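Local coordinates for protein dTDP-4-dehydrorhamnose reductase (Bacillus anthracis, PDB 3SC6) that catalyses the NADPH-dependent reduction of dTDP-4-dehydrorhamnose to dTDP-L-rhamnose, the reductase step of the rhamnose biosynthetic pathway, at residues G15-Q20 against I61-Y66; D41-S46 against Y80-I85; I85-V90 against Q139-L144. All blocks are in the same frame, centred on the assembly; numbering follows the deposited sequence.

Contact 1: G15-Q20 against I61-Y66; sequences GQLGKQ and IHCAAY. With NAP (NADP nicotinamide-adenine-dinucleotide phosphate), chain G.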
loop_
_atom_site.group_PDB
_atom_site.type_symbol
_atom_site.label_atom_id
_atom_site.label_comp_id
_atom_site.label_asym_id
_atom_site.label_seq_id
_atom_site.Cartn_x
_atom_site.Cartn_y
_atom_site.Cartn_z
ATOM N N GLY A 15 8.666 6.229 -4.477
ATOM C CA GLY A 15 8.438 5.107 -3.566
ATOM C C GLY A 15 8.170 3.806 -4.295
ATOM O O GLY A 15 8.182 3.760 -5.523
ATOM N N GLN A 16 7.919 2.746 -3.535
ATOM C CA GLN A 16 7.648 1.428 -4.112
ATOM C C GLN A 16 6.554 1.444 -5.182
ATOM O O GLN A 16 6.763 0.916 -6.274
ATOM C CB GLN A 16 7.290 0.423 -3.016
ATOM C CG GLN A 16 8.397 0.187 -2.001
ATOM C CD GLN A 16 8.000 -0.799 -0.914
ATOM O OE1 GLN A 16 8.815 -1.157 -0.062
ATOM N NE2 GLN A 16 6.746 -1.246 -0.942
ATOM N N LEU A 17 5.392 2.028 -4.871
ATOM C CA LEU A 17 4.286 2.091 -5.839
ATOM C C LEU A 17 4.520 3.078 -6.961
ATOM O O LEU A 17 4.548 2.700 -8.129
ATOM C CB LEU A 17 2.952 2.450 -5.180
ATOM C CG LEU A 17 2.299 1.474 -4.221
ATOM C CD1 LEU A 17 0.998 2.072 -3.703
ATOM C CD2 LEU A 17 2.030 0.172 -4.956
ATOM N N GLY A 18 4.654 4.349 -6.598
ATOM C CA GLY A 18 4.874 5.413 -7.567
ATOM C C GLY A 18 5.906 5.079 -8.623
ATOM O O GLY A 18 5.700 5.336 -9.807
ATOM N N LYS A 19 7.019 4.505 -8.188
ATOM C CA LYS A 19 8.098 4.132 -9.087
ATOM C C LYS A 19 7.651 3.071 -10.097
ATOM O O LYS A 19 7.996 3.151 -11.277
ATOM C CB LYS A 19 9.279 3.606 -8.262
ATOM C CG LYS A 19 10.520 3.188 -9.053
ATOM C CD LYS A 19 11.158 4.345 -9.804
ATOM C CE LYS A 19 12.391 3.882 -10.583
ATOM N NZ LYS A 19 13.437 3.289 -9.701
ATOM N N GLN A 20 6.869 2.096 -9.635
ATOM C CA GLN A 20 6.393 1.015 -10.505
ATOM C C GLN A 20 5.028 1.285 -11.155
ATOM O O GLN A 20 4.747 0.772 -12.234
ATOM C CB GLN A 20 6.399 -0.306 -9.731
ATOM C CG GLN A 20 5.975 -1.526 -10.533
ATOM C CD GLN A 20 6.113 -2.813 -9.739
ATOM O OE1 GLN A 20 6.604 -2.810 -8.610
ATOM N NE2 GLN A 20 5.704 -3.926 -10.337
ATOM N N ILE A 61 -3.516 9.643 -8.154
ATOM C CA ILE A 61 -3.180 8.466 -7.380
ATOM C C ILE A 61 -2.239 8.947 -6.291
ATOM O O ILE A 61 -1.065 9.209 -6.531
ATOM C CB ILE A 61 -2.527 7.395 -8.233
ATOM C CG1 ILE A 61 -3.444 7.049 -9.410
ATOM C CG2 ILE A 61 -2.232 6.175 -7.385
ATOM C CD1 ILE A 61 -2.877 6.016 -10.345
ATOM N N HIS A 62 -2.777 9.074 -5.088
ATOM C CA HIS A 62 -2.015 9.541 -3.954
ATOM C C HIS A 62 -1.238 8.421 -3.265
ATOM O O HIS A 62 -1.803 7.639 -2.495
ATOM C CB HIS A 62 -2.969 10.202 -2.973
ATOM C CG HIS A 62 -2.290 10.855 -1.819
ATOM N ND1 HIS A 62 -1.863 12.165 -1.865
ATOM C CD2 HIS A 62 -1.980 10.399 -0.585
ATOM C CE1 HIS A 62 -1.312 12.485 -0.710
ATOM N NE2 HIS A 62 -1.371 11.433 0.086
ATOM N N CYS A 63 0.063 8.354 -3.539
ATOM C CA CYS A 63 0.922 7.328 -2.946
ATOM C C CYS A 63 1.819 7.892 -1.844
ATOM O O CYS A 63 2.352 7.137 -1.031
ATOM C CB CYS A 63 1.784 6.673 -4.023
ATOM S SG CYS A 63 0.832 5.892 -5.351
ATOM N N ALA A 64 1.981 9.213 -1.816
ATOM C CA ALA A 64 2.817 9.868 -0.809
ATOM C C ALA A 64 2.393 9.478 0.608
ATOM O O ALA A 64 1.199 9.423 0.913
ATOM C CB ALA A 64 2.764 11.384 -0.981
ATOM N N ALA A 65 3.376 9.208 1.466
ATOM C CA ALA A 65 3.100 8.824 2.847
ATOM C C ALA A 65 4.369 8.567 3.662
ATOM O O ALA A 65 5.455 8.355 3.112
ATOM C CB ALA A 65 2.216 7.586 2.878
ATOM N N TYR A 66 4.206 8.603 4.984
ATOM C CA TYR A 66 5.283 8.367 5.932
ATOM C C TYR A 66 5.083 6.912 6.327
ATOM O O TYR A 66 4.254 6.604 7.179
ATOM C CB TYR A 66 5.137 9.297 7.137
ATOM C CG TYR A 66 6.213 9.148 8.181
ATOM C CD1 TYR A 66 7.379 9.901 8.114
ATOM C CD2 TYR A 66 6.061 8.271 9.244
ATOM C CE1 TYR A 66 8.372 9.776 9.073
ATOM C CE2 TYR A 66 7.045 8.139 10.211
ATOM C CZ TYR A 66 8.200 8.895 10.120
ATOM O OH TYR A 66 9.185 8.764 11.074
HETATM P PA NAP G . 7.242 4.344 0.279
HETATM O O1A NAP G . 7.721 4.908 1.595
HETATM O O2A NAP G . 8.250 3.749 -0.680
HETATM O O5B NAP G . 6.414 5.477 -0.509
HETATM C C5B NAP G . 6.041 6.708 0.102
HETATM C C4B NAP G . 6.697 7.855 -0.659
HETATM O O4B NAP G . 6.154 9.109 -0.216
HETATM C C3B NAP G . 8.207 7.906 -0.431
HETATM O O3B NAP G . 8.929 7.852 -1.665
HETATM C C2B NAP G . 8.443 9.234 0.252
HETATM O O2B NAP G . 9.671 9.838 -0.154
HETATM C C1B NAP G . 7.227 10.048 -0.169
HETATM N N9A NAP G . 7.001 11.226 0.713
HETATM C C8A NAP G . 7.378 11.378 1.997
HETATM N N7A NAP G . 7.006 12.609 2.415
HETATM C C5A NAP G . 6.405 13.226 1.381
HETATM C C6A NAP G . 5.793 14.562 1.187
HETATM N N6A NAP G . 5.760 15.461 2.201
HETATM N N1A NAP G . 5.262 14.854 -0.022
HETATM C C2A NAP G . 5.297 13.953 -1.024
HETATM N N3A NAP G . 5.854 12.734 -0.868
HETATM C C4A NAP G . 6.409 12.354 0.312
HETATM O O3 NAP G . 6.094 3.249 0.580
HETATM P PN NAP G . 5.082 2.692 -0.556
HETATM O O1N NAP G . 4.760 1.255 -0.219
HETATM O O2N NAP G . 5.583 3.062 -1.930
HETATM O O5D NAP G . 3.759 3.561 -0.296
HETATM C C5D NAP G . 2.534 3.237 -0.953
HETATM C C4D NAP G . 1.348 3.435 -0.010
HETATM O O4D NAP G . 0.884 2.166 0.475
HETATM C C3D NAP G . 1.691 4.283 1.212
HETATM O O3D NAP G . 0.783 5.383 1.319
HETATM C C2D NAP G . 1.545 3.358 2.400
HETATM O O2D NAP G . 0.967 4.056 3.504
HETATM C C1D NAP G . 0.650 2.233 1.889
HETATM N N1N NAP G . 0.917 0.933 2.521
HETATM C C2N NAP G . 2.132 0.368 2.419
HETATM C C3N NAP G . 2.399 -0.866 3.010
HETATM C C7N NAP G . 3.773 -1.469 2.879
HETATM O O7N NAP G . 4.649 -0.828 2.318
HETATM N N7N NAP G . 4.018 -2.684 3.367
HETATM C C4N NAP G . 1.384 -1.516 3.707
HETATM C C5N NAP G . 0.138 -0.917 3.794
HETATM C C6N NAP G . -0.073 0.315 3.185
HETATM P P2B NAP G . 10.942 9.863 0.838
HETATM O O1X NAP G . 12.061 10.331 -0.059
HETATM O O2X NAP G . 10.565 10.845 1.922
HETATM O O3X NAP G . 11.074 8.438 1.316
#

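Contact 2: D41-S46 against Y80-I85; sequences DITNIS and YVINAI. With NAP (NADP nicotinamide-adenine-dinucleotide phosphate), chain G.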
loop_
_atom_site.group_PDB
_atom_site.type_symbol
_atom_site.label_atom_id
_atom_site.label_comp_id
_atom_site.label_asym_id
_atom_site.label_seq_id
_atom_site.Cartn_x
_atom_site.Cartn_y
_atom_site.Cartn_z
ATOM N N ASP A 41 5.483 18.797 -2.504
ATOM C CA ASP A 41 5.454 18.538 -1.072
ATOM C C ASP A 41 3.998 18.493 -0.619
ATOM O O ASP A 41 3.303 19.505 -0.612
ATOM C CB ASP A 41 6.235 19.609 -0.313
ATOM C CG ASP A 41 6.278 19.353 1.179
ATOM O OD1 ASP A 41 5.668 18.368 1.640
ATOM O OD2 ASP A 41 6.929 20.138 1.894
ATOM N N ILE A 42 3.557 17.301 -0.240
ATOM C CA ILE A 42 2.192 17.059 0.212
ATOM C C ILE A 42 1.798 17.964 1.388
ATOM O O ILE A 42 0.642 18.371 1.500
ATOM C CB ILE A 42 2.048 15.587 0.657
ATOM C CG1 ILE A 42 0.599 15.185 0.862
ATOM C CG2 ILE A 42 2.861 15.322 1.905
ATOM C CD1 ILE A 42 0.474 13.742 1.342
ATOM N N THR A 43 2.762 18.290 2.246
ATOM C CA THR A 43 2.505 19.140 3.413
ATOM C C THR A 43 2.410 20.637 3.101
ATOM O O THR A 43 2.133 21.436 3.993
ATOM C CB THR A 43 3.582 18.942 4.493
ATOM O OG1 THR A 43 4.860 19.334 3.983
ATOM C CG2 THR A 43 3.629 17.488 4.936
ATOM N N ASN A 44 2.655 21.016 1.848
ATOM C CA ASN A 44 2.585 22.421 1.432
ATOM C C ASN A 44 1.349 22.594 0.550
ATOM O O ASN A 44 1.390 22.351 -0.656
ATOM C CB ASN A 44 3.864 22.818 0.685
ATOM C CG ASN A 44 3.871 24.275 0.258
ATOM O OD1 ASN A 44 2.891 24.999 0.436
ATOM N ND2 ASN A 44 4.983 24.709 -0.312
ATOM N N ILE A 45 0.251 23.021 1.166
ATOM C CA ILE A 45 -1.013 23.210 0.457
ATOM C C ILE A 45 -0.913 24.216 -0.692
ATOM O O ILE A 45 -1.473 23.996 -1.767
ATOM C CB ILE A 45 -2.150 23.606 1.437
ATOM C CG1 ILE A 45 -3.517 23.498 0.749
ATOM C CG2 ILE A 45 -1.885 24.982 2.056
ATOM C CD1 ILE A 45 -4.693 23.810 1.662
ATOM N N SER A 46 -0.202 25.313 -0.477
ATOM C CA SER A 46 -0.060 26.313 -1.521
ATOM C C SER A 46 0.552 25.674 -2.765
ATOM O O SER A 46 0.151 25.979 -3.887
ATOM C CB SER A 46 0.805 27.477 -1.037
ATOM O OG SER A 46 2.099 27.031 -0.668
ATOM N N TYR A 80 1.200 12.329 11.359
ATOM C CA TYR A 80 -0.050 12.997 11.001
ATOM C C TYR A 80 0.115 14.064 9.931
ATOM O O TYR A 80 -0.642 14.085 8.961
ATOM C CB TYR A 80 -0.775 13.579 12.228
ATOM C CG TYR A 80 -1.507 12.551 13.059
ATOM C CD1 TYR A 80 -2.857 12.315 12.829
ATOM C CD2 TYR A 80 -0.873 11.802 14.039
ATOM C CE1 TYR A 80 -3.561 11.382 13.552
ATOM C CE2 TYR A 80 -1.580 10.853 14.778
ATOM C CZ TYR A 80 -2.928 10.654 14.520
ATOM O OH TYR A 80 -3.662 9.728 15.219
ATOM N N VAL A 81 1.090 14.948 10.097
ATOM C CA VAL A 81 1.309 16.002 9.115
ATOM C C VAL A 81 1.347 15.418 7.713
ATOM O O VAL A 81 0.664 15.903 6.821
ATOM C CB VAL A 81 2.612 16.800 9.385
ATOM C CG1 VAL A 81 2.861 17.812 8.272
ATOM C CG2 VAL A 81 2.543 17.495 10.729
ATOM N N ILE A 82 2.127 14.359 7.525
ATOM C CA ILE A 82 2.243 13.723 6.217
ATOM C C ILE A 82 1.020 12.916 5.812
ATOM O O ILE A 82 0.410 13.200 4.797
ATOM C CB ILE A 82 3.462 12.769 6.138
ATOM C CG1 ILE A 82 4.770 13.521 6.382
ATOM C CG2 ILE A 82 3.520 12.100 4.761
ATOM C CD1 ILE A 82 5.034 14.602 5.379
ATOM N N ASN A 83 0.671 11.912 6.614
ATOM C CA ASN A 83 -0.473 11.043 6.329
ATOM C C ASN A 83 -1.874 11.636 6.458
ATOM O O ASN A 83 -2.750 11.327 5.642
ATOM C CB ASN A 83 -0.383 9.765 7.172
ATOM C CG ASN A 83 0.812 8.895 6.803
ATOM O OD1 ASN A 83 1.465 9.118 5.787
ATOM N ND2 ASN A 83 1.071 7.874 7.607
ATOM N N ALA A 84 -2.097 12.460 7.473
ATOM C CA ALA A 84 -3.411 13.066 7.678
ATOM C C ALA A 84 -3.551 14.397 6.937
ATOM O O ALA A 84 -4.287 14.494 5.945
ATOM C CB ALA A 84 -3.666 13.261 9.159
ATOM N N ILE A 85 -2.845 15.418 7.425
ATOM C CA ILE A 85 -2.884 16.747 6.821
ATOM C C ILE A 85 -2.554 16.673 5.337
ATOM O O ILE A 85 -3.158 17.365 4.523
ATOM C CB ILE A 85 -1.924 17.738 7.538
ATOM C CG1 ILE A 85 -2.295 17.860 9.022
ATOM C CG2 ILE A 85 -1.966 19.110 6.883
ATOM C CD1 ILE A 85 -3.714 18.309 9.257
HETATM P PA NAP G . 7.242 4.344 0.279
HETATM O O1A NAP G . 7.721 4.908 1.595
HETATM O O2A NAP G . 8.250 3.749 -0.680
HETATM O O5B NAP G . 6.414 5.477 -0.509
HETATM C C5B NAP G . 6.041 6.708 0.102
HETATM C C4B NAP G . 6.697 7.855 -0.659
HETATM O O4B NAP G . 6.154 9.109 -0.216
HETATM C C3B NAP G . 8.207 7.906 -0.431
HETATM O O3B NAP G . 8.929 7.852 -1.665
HETATM C C2B NAP G . 8.443 9.234 0.252
HETATM O O2B NAP G . 9.671 9.838 -0.154
HETATM C C1B NAP G . 7.227 10.048 -0.169
HETATM N N9A NAP G . 7.001 11.226 0.713
HETATM C C8A NAP G . 7.378 11.378 1.997
HETATM N N7A NAP G . 7.006 12.609 2.415
HETATM C C5A NAP G . 6.405 13.226 1.381
HETATM C C6A NAP G . 5.793 14.562 1.187
HETATM N N6A NAP G . 5.760 15.461 2.201
HETATM N N1A NAP G . 5.262 14.854 -0.022
HETATM C C2A NAP G . 5.297 13.953 -1.024
HETATM N N3A NAP G . 5.854 12.734 -0.868
HETATM C C4A NAP G . 6.409 12.354 0.312
HETATM O O3 NAP G . 6.094 3.249 0.580
HETATM P PN NAP G . 5.082 2.692 -0.556
HETATM O O1N NAP G . 4.760 1.255 -0.219
HETATM O O2N NAP G . 5.583 3.062 -1.930
HETATM O O5D NAP G . 3.759 3.561 -0.296
HETATM C C5D NAP G . 2.534 3.237 -0.953
HETATM C C4D NAP G . 1.348 3.435 -0.010
HETATM O O4D NAP G . 0.884 2.166 0.475
HETATM C C3D NAP G . 1.691 4.283 1.212
HETATM O O3D NAP G . 0.783 5.383 1.319
HETATM C C2D NAP G . 1.545 3.358 2.400
HETATM O O2D NAP G . 0.967 4.056 3.504
HETATM C C1D NAP G . 0.650 2.233 1.889
HETATM N N1N NAP G . 0.917 0.933 2.521
HETATM C C2N NAP G . 2.132 0.368 2.419
HETATM C C3N NAP G . 2.399 -0.866 3.010
HETATM C C7N NAP G . 3.773 -1.469 2.879
HETATM O O7N NAP G . 4.649 -0.828 2.318
HETATM N N7N NAP G . 4.018 -2.684 3.367
HETATM C C4N NAP G . 1.384 -1.516 3.707
HETATM C C5N NAP G . 0.138 -0.917 3.794
HETATM C C6N NAP G . -0.073 0.315 3.185
HETATM P P2B NAP G . 10.942 9.863 0.838
HETATM O O1X NAP G . 12.061 10.331 -0.059
HETATM O O2X NAP G . 10.565 10.845 1.922
HETATM O O3X NAP G . 11.074 8.438 1.316
#

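Contact 3: I85-V90 against Q139-L144; sequences IGARNV and QFVKEL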
loop_
_atom_site.group_PDB
_atom_site.type_symbol
_atom_site.label_atom_id
_atom_site.label_comp_id
_atom_site.label_asym_id
_atom_site.label_seq_id
_atom_site.Cartn_x
_atom_site.Cartn_y
_atom_site.Cartn_z
ATOM N N ILE A 85 -2.845 15.418 7.425
ATOM C CA ILE A 85 -2.884 16.747 6.821
ATOM C C ILE A 85 -2.554 16.673 5.337
ATOM O O ILE A 85 -3.158 17.365 4.523
ATOM C CB ILE A 85 -1.924 17.738 7.538
ATOM C CG1 ILE A 85 -2.295 17.860 9.022
ATOM C CG2 ILE A 85 -1.966 19.110 6.883
ATOM C CD1 ILE A 85 -3.714 18.309 9.257
ATOM N N GLY A 86 -1.604 15.820 4.986
ATOM C CA GLY A 86 -1.204 15.658 3.595
ATOM C C GLY A 86 -2.344 15.179 2.713
ATOM O O GLY A 86 -2.529 15.671 1.603
ATOM N N ALA A 87 -3.109 14.211 3.205
ATOM C CA ALA A 87 -4.239 13.675 2.452
ATOM C C ALA A 87 -5.338 14.725 2.368
ATOM O O ALA A 87 -6.085 14.790 1.392
ATOM C CB ALA A 87 -4.766 12.407 3.119
ATOM N N ARG A 88 -5.433 15.549 3.404
ATOM C CA ARG A 88 -6.439 16.600 3.460
ATOM C C ARG A 88 -6.150 17.656 2.376
ATOM O O ARG A 88 -7.069 18.111 1.691
ATOM C CB ARG A 88 -6.483 17.160 4.892
ATOM C CG ARG A 88 -7.518 18.239 5.213
ATOM C CD ARG A 88 -7.264 19.551 4.523
ATOM N NE ARG A 88 -5.938 20.039 4.877
ATOM C CZ ARG A 88 -5.656 20.747 5.969
ATOM N NH1 ARG A 88 -4.407 21.137 6.190
ATOM N NH2 ARG A 88 -6.607 21.057 6.844
ATOM N N ASN A 89 -4.875 18.011 2.204
ATOM C CA ASN A 89 -4.463 19.000 1.196
ATOM C C ASN A 89 -4.711 18.486 -0.222
ATOM O O ASN A 89 -5.198 19.218 -1.086
ATOM C CB ASN A 89 -2.974 19.340 1.342
ATOM C CG ASN A 89 -2.639 19.971 2.681
ATOM O OD1 ASN A 89 -3.523 20.369 3.433
ATOM N ND2 ASN A 89 -1.348 20.091 2.969
ATOM N N VAL A 90 -4.354 17.229 -0.465
ATOM C CA VAL A 90 -4.548 16.625 -1.785
ATOM C C VAL A 90 -6.038 16.455 -2.049
ATOM O O VAL A 90 -6.476 16.473 -3.199
ATOM C CB VAL A 90 -3.821 15.271 -1.906
ATOM C CG1 VAL A 90 -4.144 14.593 -3.232
ATOM C CG2 VAL A 90 -2.314 15.470 -1.739
ATOM N N GLN A 139 -10.398 9.788 6.575
ATOM C CA GLN A 139 -11.529 10.618 6.964
ATOM C C GLN A 139 -11.512 11.982 6.272
ATOM O O GLN A 139 -12.555 12.426 5.804
ATOM C CB GLN A 139 -11.635 10.747 8.486
ATOM C CG GLN A 139 -11.868 9.412 9.210
ATOM C CD GLN A 139 -13.174 8.712 8.807
ATOM O OE1 GLN A 139 -14.020 9.280 8.119
ATOM N NE2 GLN A 139 -13.341 7.480 9.264
ATOM N N PHE A 140 -10.362 12.660 6.191
ATOM C CA PHE A 140 -10.368 13.958 5.506
ATOM C C PHE A 140 -10.762 13.793 4.048
ATOM O O PHE A 140 -11.372 14.688 3.475
ATOM C CB PHE A 140 -9.054 14.737 5.582
ATOM C CG PHE A 140 -8.705 15.248 6.944
ATOM C CD1 PHE A 140 -9.356 16.360 7.455
ATOM C CD2 PHE A 140 -7.638 14.729 7.649
ATOM C CE1 PHE A 140 -9.016 16.878 8.698
ATOM C CE2 PHE A 140 -7.284 15.251 8.888
ATOM C CZ PHE A 140 -7.975 16.326 9.410
ATOM N N VAL A 141 -10.406 12.658 3.444
ATOM C CA VAL A 141 -10.749 12.405 2.043
ATOM C C VAL A 141 -12.263 12.271 1.872
ATOM O O VAL A 141 -12.841 12.891 0.978
ATOM C CB VAL A 141 -10.039 11.154 1.477
ATOM C CG1 VAL A 141 -10.528 10.852 0.064
ATOM C CG2 VAL A 141 -8.531 11.339 1.503
ATOM N N LYS A 142 -12.904 11.462 2.715
ATOM C CA LYS A 142 -14.356 11.285 2.630
ATOM C C LYS A 142 -15.085 12.570 2.982
ATOM O O LYS A 142 -16.144 12.869 2.431
ATOM C CB LYS A 142 -14.861 10.217 3.601
ATOM C CG LYS A 142 -14.428 8.779 3.377
ATOM C CD LYS A 142 -15.077 7.930 4.487
ATOM C CE LYS A 142 -14.837 6.438 4.364
ATOM N NZ LYS A 142 -15.446 5.858 3.130
ATOM N N GLU A 143 -14.514 13.321 3.916
ATOM C CA GLU A 143 -15.100 14.578 4.375
ATOM C C GLU A 143 -14.954 15.774 3.425
ATOM O O GLU A 143 -15.831 16.627 3.389
ATOM C CB GLU A 143 -14.497 14.934 5.745
ATOM C CG GLU A 143 -14.818 13.926 6.858
ATOM C CD GLU A 143 -14.073 14.206 8.166
ATOM O OE1 GLU A 143 -13.104 14.996 8.152
ATOM O OE2 GLU A 143 -14.424 13.595 9.204
ATOM N N LEU A 144 -13.886 15.831 2.633
ATOM C CA LEU A 144 -13.692 16.974 1.729
ATOM C C LEU A 144 -13.713 16.687 0.218
ATOM O O LEU A 144 -13.452 17.585 -0.581
ATOM C CB LEU A 144 -12.376 17.667 2.097
ATOM C CG LEU A 144 -12.274 18.145 3.554
ATOM C CD1 LEU A 144 -10.907 18.734 3.835
ATOM C CD2 LEU A 144 -13.359 19.144 3.892
#

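Contact 1: G15-Q20 against I61-Y66
Leu-17 and Cys-63 meet where the glycine-rich loop of a Rossmann fold leads into helix 16-24, beside the C-terminal end of strand 59-62. Gly-15 and Gly-18 are the second and third glycines of the GxxGxxG signature. The NADP runs between the two segments and is hydrogen-bonded by both, while no such bond joins the segments directly. The direct contact is apolar and small, burying 96 Å² in total. Leu-17 CB lies 4.0 Å from Cys-63 SG, and the sulfur also faces the CD1 branch of the leucine. With chi1 of -59°, SG stands anti to its own carbonyl carbon, which turns it to the helix while Cys-63 O faces the cofactor. The closest backbone approach is between Gly-18 CA and Cys-63 CA, 6.4 Å apart. Outside the pair, Leu-17 packs on Ile-104 of strand 100-106 and on helix 191-202.

Hydrogen bonds hold the cofactor from both sides. Around the start of helix 16-24, Gln-16 N donates to NADP O2A over 3.0 Å and also lies 2.9 Å from NADP O2N. Leu-17 N donates to NADP O2N over 3.1 Å, nearly straight at 163°. The two amides thus meet both phosphates of the pyrophosphate, whose negative charge would probably be favoured by the helix dipole. From the strand side, Ala-65 N donates to the adenosine ribose oxygen O4B, and the nicotinamide ribose O3D makes a weak bond to Cys-63 O.

Van der Waals contacts complete the groove. Leu-17 CD1 lies against C5D of the nicotinamide ribose, while Gly-15 CA comes close to the pyrophosphate. Under the adenine, Ala-64 CB sits 3.4 Å from N3A and 3.6 Å from C2A.

Contact 2: D41-S46 against Y80-I85
The adenine site of the Rossmann fold is bordered here by a type I beta turn, Asp-41 to Asn-44, and by helix 76-97, with Ile-42 and Thr-43 facing Val-81 and Ile-82. The contact between the segments is apolar. Thr-43 presents its methyl CG2 to both helix residues, touching Ile-82 CD1 and Val-81 CG1. Ile-42 sends CD1 to within 3.5 Å of Ile-82 O, and its other branch, CG2, lies 4.2 Å from Ile-82 CD1. Both Ile-42 CG2 and Ile-82 CD1 also border the adenine amino group N6A.

Polar order lies within the turn. Asp-41 OD1 accepts from Thr-43 N at 3.0 Å, an Asx turn, and from Thr-43 OG1 at 2.7 Å, both donors coming from the same face of the carboxylate. The threonine chi1 of 63° brings OG1 back to the aspartate and leaves CG2 for the helix. Asn-44 sits at the N-cap of helix 45-55, its OD1 taking a weak bond from Gln-47 N.

The adenine edge is read by two bonds. NADP N6A donates to Asp-41 OD1 over 3.0 Å. Ile-42 N donates to NADP N1A over 3.0 Å at 169°. Such a pairing fits adenine, with the amino group N6A as hydrogen-bond donor and N1A as acceptor, and the threonine bonds are consistent with a carboxylate fixed in rotation.

Contact 3: I85-V90 against Q139-L144
Segments 85-90 and 139-144, parts of helices 76-97 and 129-144, run in the same general direction, their axes 24° apart and 8.3 Å at closest approach, with Arg-88 and Phe-140 nearest in the backbone at 5.2 Å between CA atoms. The aliphatic part of Arg-88 lies over one face of the Phe-140 ring: Arg-88 CB stands 4.0 Å from the Phe-140 centroid and 29° off the ring normal, a CH-pi contact, and Arg-88 CG is 3.5 Å from Phe-140 CD1. From another side, Leu-144 CD1 comes within 3.7 Å of Arg-88 CG.

Bends at chi2 and chi3 then carry the guanidinium away from the ring to Asn-89 of its own helix. Arg-88 NE (2.8 Å) and NH1 (3.0 Å) both bond Asn-89 OD1, side-on, and the amide oxygen lies close to the guanidinium plane. This leaves the methylenes of Arg-88 to do the packing.

Deeper in the interface, Ala-87 CB meets Val-141 CG2 at 4.2 Å. This buried pair rests on the sheet, where both residues touch Tyr-103 of strand 100-106 and Val-141 also reaches Tyr-148 of strand 148-157, so the two helices lie side by side on one layer of strands.

How the contacts relate
From the N terminus, contact 1 opens first at 15-20, and contact 2 opens at 41-46 before contact 1 closes at 61-66; contact 2 closes in turn at 80-85. The two loops therefore cross, and both border the NADP. They meet directly: Tyr-66 N lies 2.9 Å from Asn-83 OD1, probably a hydrogen bond, and the His-62 ring packs on Ile-42. Contact 3 follows in series, sharing Ile-85 with contact 2 and closing at 139-144. Helix 76-97 thus serves the adenine turn along one part and helix 129-144 along another. A probable hydrogen bond from Asn-89 ND2 to Ile-42 O joins contacts 2 and 3, while His-62 against Val-90 joins contacts 1 and 3.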